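Long-range contacts in Polyphosphate:AMP phosphotransferase (Pseudomonas aeruginosa PAO1, PDB 3CZP), which uses inorganic polyphosphate as phosphate donor to convert AMP to ADP, and GMP to GDP less efficiently, with magnesium as cofactor: residues Leu128-Ile132 / Arg198-Thr203; Ile405-Phe409 / Thr485-Ile490. One frame throughout, in Å; residues are numbered along the deposited sequence.

Contact 1: residues Leu128-Ile132 / Arg198-Thr203; sequences LDQAI and RVLRRT
I132 and V199 mark the closest backbone approach between helices 125-144 and 186-203, with their CA atoms 6.3 Å apart. Over the two short segments the helix axes come within 10.6 Å and run in roughly the same direction, 34° apart. The pair belongs to the first PPK2 domain, an alpha/beta fold of the P-loop NTPase clan, and I132 is a single knob in a hole formed by R198, V199, R202 and T203. Its two branches divide the work. The longer one, with CG1 beside the backbone N, carries CD1 to within 3.8 Å of V199 CG2; CG2, on the other branch, lies 3.6 Å from R202 CB and also meets the methyl of T203, whose side chain it crosses at about a right angle. L128 adds a looser apolar touch on V199, and helix 110-119 packs behind, with M114 and R118 on L128 and Y111 on V199 and T203.

Beside this apolar packing, charged groups meet. D129 OD1 makes a long salt bridge of 3.4 Å to R202 NH2, and the carboxylate and guanidinium planes stand 51° apart, so the groups do not pair flat. Two waters supplement it: one accepts from R202 NH2 and donates to the backbone O of D129, the other links D129 OD2 to R202 NH1. R202 runs extended from CG to NE, and R198 CG covers one face of its guanidinium, off-centre. At the last turn of its helix T203 is fixed by polar bonds too: its hydroxyl pairs with W210 NE1, its carbonyl with K151 NZ, and OG1 donates to V199 O at 2.6 Å from above the carbonyl plane, 39° out of it.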
loop_
_atom_site.group_PDB
_atom_site.type_symbol
_atom_site.label_atom_id
_atom_site.label_comp_id
_atom_site.label_asym_id
_atom_site.label_seq_id
_atom_site.Cartn_x
_atom_site.Cartn_y
_atom_site.Cartn_z
ATOM N N LEU A 128 8.042 -27.183 12.369
ATOM C CA LEU A 128 8.993 -26.244 12.926
ATOM C C LEU A 128 10.296 -26.221 12.132
ATOM O O LEU A 128 10.842 -25.159 11.893
ATOM C CB LEU A 128 9.334 -26.522 14.379
ATOM C CG LEU A 128 10.351 -25.540 14.990
ATOM C CD1 LEU A 128 9.848 -24.097 15.025
ATOM C CD2 LEU A 128 10.799 -25.970 16.418
ATOM N N ASP A 129 10.811 -27.390 11.762
ATOM C CA ASP A 129 12.062 -27.437 11.003
ATOM C C ASP A 129 11.938 -26.724 9.644
ATOM O O ASP A 129 12.905 -26.073 9.145
ATOM C CB ASP A 129 12.530 -28.869 10.861
ATOM C CG ASP A 129 13.059 -29.454 12.196
ATOM O OD1 ASP A 129 13.117 -28.736 13.257
ATOM O OD2 ASP A 129 13.435 -30.636 12.176
ATOM N N GLN A 130 10.744 -26.801 9.087
ATOM C CA GLN A 130 10.449 -26.166 7.795
ATOM C C GLN A 130 10.394 -24.659 7.923
ATOM O O GLN A 130 10.933 -23.997 7.085
ATOM C CB GLN A 130 9.172 -26.718 7.180
ATOM C CG GLN A 130 9.377 -28.195 6.722
ATOM C CD GLN A 130 8.101 -28.884 6.368
ATOM O OE1 GLN A 130 7.172 -28.247 5.898
ATOM N NE2 GLN A 130 8.051 -30.199 6.565
ATOM N N ALA A 131 9.733 -24.171 8.977
ATOM C CA ALA A 131 9.642 -22.789 9.349
ATOM C C ALA A 131 11.005 -22.215 9.611
ATOM O O ALA A 131 11.309 -21.090 9.207
ATOM C CB ALA A 131 8.737 -22.619 10.605
ATOM N N ILE A 132 11.840 -22.989 10.283
ATOM C CA ILE A 132 13.200 -22.572 10.524
ATOM C C ILE A 132 13.897 -22.336 9.223
ATOM O O ILE A 132 14.499 -21.275 9.047
ATOM C CB ILE A 132 14.035 -23.570 11.397
ATOM C CG1 ILE A 132 13.482 -23.587 12.818
ATOM C CG2 ILE A 132 15.502 -23.142 11.415
ATOM C CD1 ILE A 132 14.103 -24.659 13.755
ATOM N N ARG A 198 17.402 -24.528 19.158
ATOM C CA ARG A 198 17.374 -25.109 17.826
ATOM C C ARG A 198 17.161 -24.031 16.766
ATOM O O ARG A 198 17.889 -23.975 15.788
ATOM C CB ARG A 198 16.259 -26.162 17.763
ATOM C CG ARG A 198 16.197 -26.967 16.496
ATOM C CD ARG A 198 15.049 -27.991 16.523
ATOM N NE ARG A 198 15.288 -28.827 17.682
ATOM C CZ ARG A 198 15.530 -30.128 17.706
ATOM N NH1 ARG A 198 15.480 -30.866 16.597
ATOM N NH2 ARG A 198 15.792 -30.706 18.902
ATOM N N VAL A 199 16.199 -23.138 16.990
ATOM C CA VAL A 199 16.009 -21.968 16.104
ATOM C C VAL A 199 17.215 -21.086 15.950
ATOM O O VAL A 199 17.610 -20.749 14.818
ATOM C CB VAL A 199 14.758 -21.113 16.558
ATOM C CG1 VAL A 199 14.647 -19.860 15.814
ATOM C CG2 VAL A 199 13.442 -21.955 16.374
ATOM N N LEU A 200 17.831 -20.724 17.083
ATOM C CA LEU A 200 18.971 -19.827 17.098
ATOM C C LEU A 200 20.238 -20.421 16.442
ATOM O O LEU A 200 20.879 -19.770 15.630
ATOM C CB LEU A 200 19.256 -19.332 18.551
ATOM C CG LEU A 200 18.564 -17.983 18.889
ATOM C CD1 LEU A 200 17.018 -18.004 18.685
ATOM C CD2 LEU A 200 18.934 -17.589 20.310
ATOM N N ARG A 201 20.556 -21.676 16.722
ATOM C CA ARG A 201 21.678 -22.324 16.085
ATOM C C ARG A 201 21.573 -22.315 14.568
ATOM O O ARG A 201 22.577 -22.086 13.839
ATOM C CB ARG A 201 21.807 -23.756 16.643
ATOM C CG ARG A 201 22.747 -24.726 15.886
ATOM C CD ARG A 201 24.236 -24.327 16.005
ATOM N NE ARG A 201 25.039 -25.263 15.221
ATOM C CZ ARG A 201 25.553 -26.387 15.688
ATOM N NH1 ARG A 201 26.254 -27.170 14.858
ATOM N NH2 ARG A 201 25.344 -26.725 16.974
ATOM N N ARG A 202 20.374 -22.591 14.072
ATOM C CA ARG A 202 20.144 -22.760 12.651
ATOM C C ARG A 202 20.045 -21.446 11.853
ATOM O O ARG A 202 20.243 -21.426 10.642
ATOM C CB ARG A 202 18.887 -23.630 12.443
ATOM C CG ARG A 202 19.033 -24.985 13.074
ATOM C CD ARG A 202 17.982 -25.960 12.689
ATOM N NE ARG A 202 18.134 -27.230 13.401
ATOM C CZ ARG A 202 17.334 -28.270 13.244
ATOM N NH1 ARG A 202 17.560 -29.380 13.951
ATOM N NH2 ARG A 202 16.318 -28.220 12.393
ATOM N N THR A 203 19.726 -20.359 12.534
ATOM C CA THR A 203 19.448 -19.091 11.872
ATOM C C THR A 203 20.417 -17.996 12.246
ATOM O O THR A 203 20.261 -16.846 11.800
ATOM C CB THR A 203 18.007 -18.636 12.144
ATOM O OG1 THR A 203 17.852 -18.440 13.544
ATOM C CG2 THR A 203 16.999 -19.683 11.582
HETATM O O HOH W 1 15.473 -26.642 9.939
HETATM O O HOH W 2 15.023 -31.260 14.263
#

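Contact 2: residues Ile405-Phe409 / Thr485-Ile490; sequences IVVKF and TINDAI
V407 and A489 form the tightest part of this contact: V407 CG2 presses on A489 CB at 3.5 Å, closer than usual for two carbons. The other methyl of V407, CG1, anti to the backbone N, lies 3.7 Å from T485 CG2, so the two branches of one valine touch successive turns of the helix. At one end of the strand segment, I405 also divides its branches, CG2 against A489 CB at 3.9 Å and CD1 over I490, whose side chain it crosses at about a right angle. At the other end F409 offers its ring edge. The side chains of F409 and T485 come from opposite directions, and CE1 of the ring lies 3.6 Å from T485 CB, while CZ lies 3.9 Å from I486 CG1; both partners sit near the ring plane rather than over a face.

T485 OG1 also lies at the ring edge of F409, in its plane, and is hydrogen-bonded to K481 O one turn earlier in the helix. F409 is further bordered by V482 and by T468 and V470 of strand 467-471, and its ring meets that of F305 with planes about 30° apart. Backbone bonds from I405 and V407 to S300, V302 and V304 tie strand 404-412 to strand 300-307, and L287 and L301 back I486 and I490. The arrangement is a helix laid nearly antiparallel, at 154° between segment directions, over a strand of the five-stranded parallel sheet in the second PPK2 domain, within an alpha/beta P-loop NTPase fold. With no hydrogen bond between strand and helix, the contact rests on aliphatic carbons and one aromatic edge, consistent with hydrophobic burial as its main source of stability.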
loop_
_atom_site.group_PDB
_atom_site.type_symbol
_atom_site.label_atom_id
_atom_site.label_comp_id
_atom_site.label_asym_id
_atom_site.label_seq_id
_atom_site.Cartn_x
_atom_site.Cartn_y
_atom_site.Cartn_z
ATOM N N ILE A 405 -2.976 -21.629 -6.707
ATOM C CA ILE A 405 -2.721 -22.349 -7.945
ATOM C C ILE A 405 -1.870 -21.510 -8.862
ATOM O O ILE A 405 -2.295 -20.493 -9.331
ATOM C CB ILE A 405 -4.054 -22.706 -8.625
ATOM C CG1 ILE A 405 -4.953 -23.493 -7.650
ATOM C CG2 ILE A 405 -3.838 -23.521 -9.942
ATOM C CD1 ILE A 405 -6.349 -23.660 -8.165
ATOM N N VAL A 406 -0.668 -21.960 -9.149
ATOM C CA VAL A 406 0.271 -21.193 -9.935
ATOM C C VAL A 406 0.486 -21.821 -11.343
ATOM O O VAL A 406 0.936 -22.989 -11.484
ATOM C CB VAL A 406 1.579 -21.088 -9.170
ATOM C CG1 VAL A 406 2.628 -20.378 -9.987
ATOM C CG2 VAL A 406 1.336 -20.429 -7.779
ATOM N N VAL A 407 0.144 -21.048 -12.375
ATOM C CA VAL A 407 0.306 -21.474 -13.760
ATOM C C VAL A 407 1.258 -20.495 -14.458
ATOM O O VAL A 407 1.134 -19.296 -14.257
ATOM C CB VAL A 407 -1.084 -21.585 -14.425
ATOM C CG1 VAL A 407 -0.949 -22.171 -15.789
ATOM C CG2 VAL A 407 -2.006 -22.566 -13.564
ATOM N N LYS A 408 2.225 -20.995 -15.233
ATOM C CA LYS A 408 3.267 -20.166 -15.855
ATOM C C LYS A 408 3.420 -20.468 -17.355
ATOM O O LYS A 408 3.660 -21.607 -17.741
ATOM C CB LYS A 408 4.617 -20.455 -15.166
ATOM C CG LYS A 408 4.717 -20.018 -13.709
ATOM C CD LYS A 408 6.132 -20.229 -13.178
ATOM C CE LYS A 408 6.499 -21.685 -12.953
ATOM N NZ LYS A 408 7.816 -21.908 -12.156
ATOM N N PHE A 409 3.307 -19.448 -18.195
ATOM C CA PHE A 409 3.335 -19.617 -19.644
ATOM C C PHE A 409 4.534 -18.902 -20.273
ATOM O O PHE A 409 4.758 -17.722 -20.035
ATOM C CB PHE A 409 2.027 -19.058 -20.272
ATOM C CG PHE A 409 0.743 -19.775 -19.819
ATOM C CD1 PHE A 409 0.434 -21.060 -20.271
ATOM C CD2 PHE A 409 -0.127 -19.172 -18.941
ATOM C CE1 PHE A 409 -0.683 -21.699 -19.857
ATOM C CE2 PHE A 409 -1.277 -19.819 -18.550
ATOM C CZ PHE A 409 -1.550 -21.075 -19.000
ATOM N N THR A 485 -4.746 -25.323 -19.998
ATOM C CA THR A 485 -3.780 -25.482 -18.930
ATOM C C THR A 485 -4.267 -24.929 -17.601
ATOM O O THR A 485 -4.120 -25.576 -16.536
ATOM C CB THR A 485 -2.445 -24.808 -19.249
ATOM O OG1 THR A 485 -1.910 -25.312 -20.479
ATOM C CG2 THR A 485 -1.437 -25.063 -18.095
ATOM N N ILE A 486 -4.771 -23.713 -17.630
ATOM C CA ILE A 486 -5.387 -23.139 -16.453
ATOM C C ILE A 486 -6.419 -24.106 -15.879
ATOM O O ILE A 486 -6.339 -24.460 -14.722
ATOM C CB ILE A 486 -5.990 -21.749 -16.735
ATOM C CG1 ILE A 486 -4.853 -20.741 -17.003
ATOM C CG2 ILE A 486 -6.811 -21.219 -15.566
ATOM C CD1 ILE A 486 -5.382 -19.448 -17.538
ATOM N N ASN A 487 -7.357 -24.543 -16.713
ATOM C CA ASN A 487 -8.406 -25.455 -16.327
ATOM C C ASN A 487 -7.877 -26.782 -15.801
ATOM O O ASN A 487 -8.376 -27.275 -14.788
ATOM C CB ASN A 487 -9.338 -25.741 -17.536
ATOM C CG ASN A 487 -10.168 -24.502 -17.981
ATOM O OD1 ASN A 487 -10.374 -23.572 -17.207
ATOM N ND2 ASN A 487 -10.664 -24.521 -19.229
ATOM N N ASP A 488 -6.903 -27.385 -16.505
ATOM C CA ASP A 488 -6.265 -28.641 -15.997
ATOM C C ASP A 488 -5.666 -28.403 -14.582
ATOM O O ASP A 488 -5.762 -29.264 -13.707
ATOM C CB ASP A 488 -5.119 -29.134 -16.906
ATOM C CG ASP A 488 -5.586 -29.664 -18.232
ATOM O OD1 ASP A 488 -6.804 -29.899 -18.413
ATOM O OD2 ASP A 488 -4.696 -29.860 -19.107
ATOM N N ALA A 489 -5.024 -27.246 -14.382
ATOM C CA ALA A 489 -4.385 -26.924 -13.092
ATOM C C ALA A 489 -5.389 -26.764 -11.927
ATOM O O ALA A 489 -5.156 -27.250 -10.830
ATOM C CB ALA A 489 -3.455 -25.688 -13.209
ATOM N N ILE A 490 -6.505 -26.091 -12.167
ATOM C CA ILE A 490 -7.591 -25.975 -11.157
ATOM C C ILE A 490 -8.218 -27.346 -10.855
ATOM O O ILE A 490 -8.363 -27.717 -9.702
ATOM C CB ILE A 490 -8.708 -25.004 -11.601
ATOM C CG1 ILE A 490 -8.169 -23.576 -11.824
ATOM C CG2 ILE A 490 -9.823 -24.969 -10.569
ATOM C CD1 ILE A 490 -9.167 -22.607 -12.549
#

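In the fold
Contact 1 closes before contact 2 opens along the chain, each inside its own fused PPK2 domain. Their centres are 33 Å apart and their nearest atoms about 17 Å, so they do not touch. Each domain has a five-stranded parallel sheet of order 2-3-1-4-5, but the contacts sample different layers: 128-132 / 198-203 joins two helices, whereas 405-409 / 485-490 fixes the late helix 475-496 onto strand 404-412, the fourth in chain order. The repeated topology agrees with two fused copies of one domain. Contact 1 lies in the first copy, which seems to be catalytically inactive and might serve dimerization; contact 2 lies in the second, probably the working one.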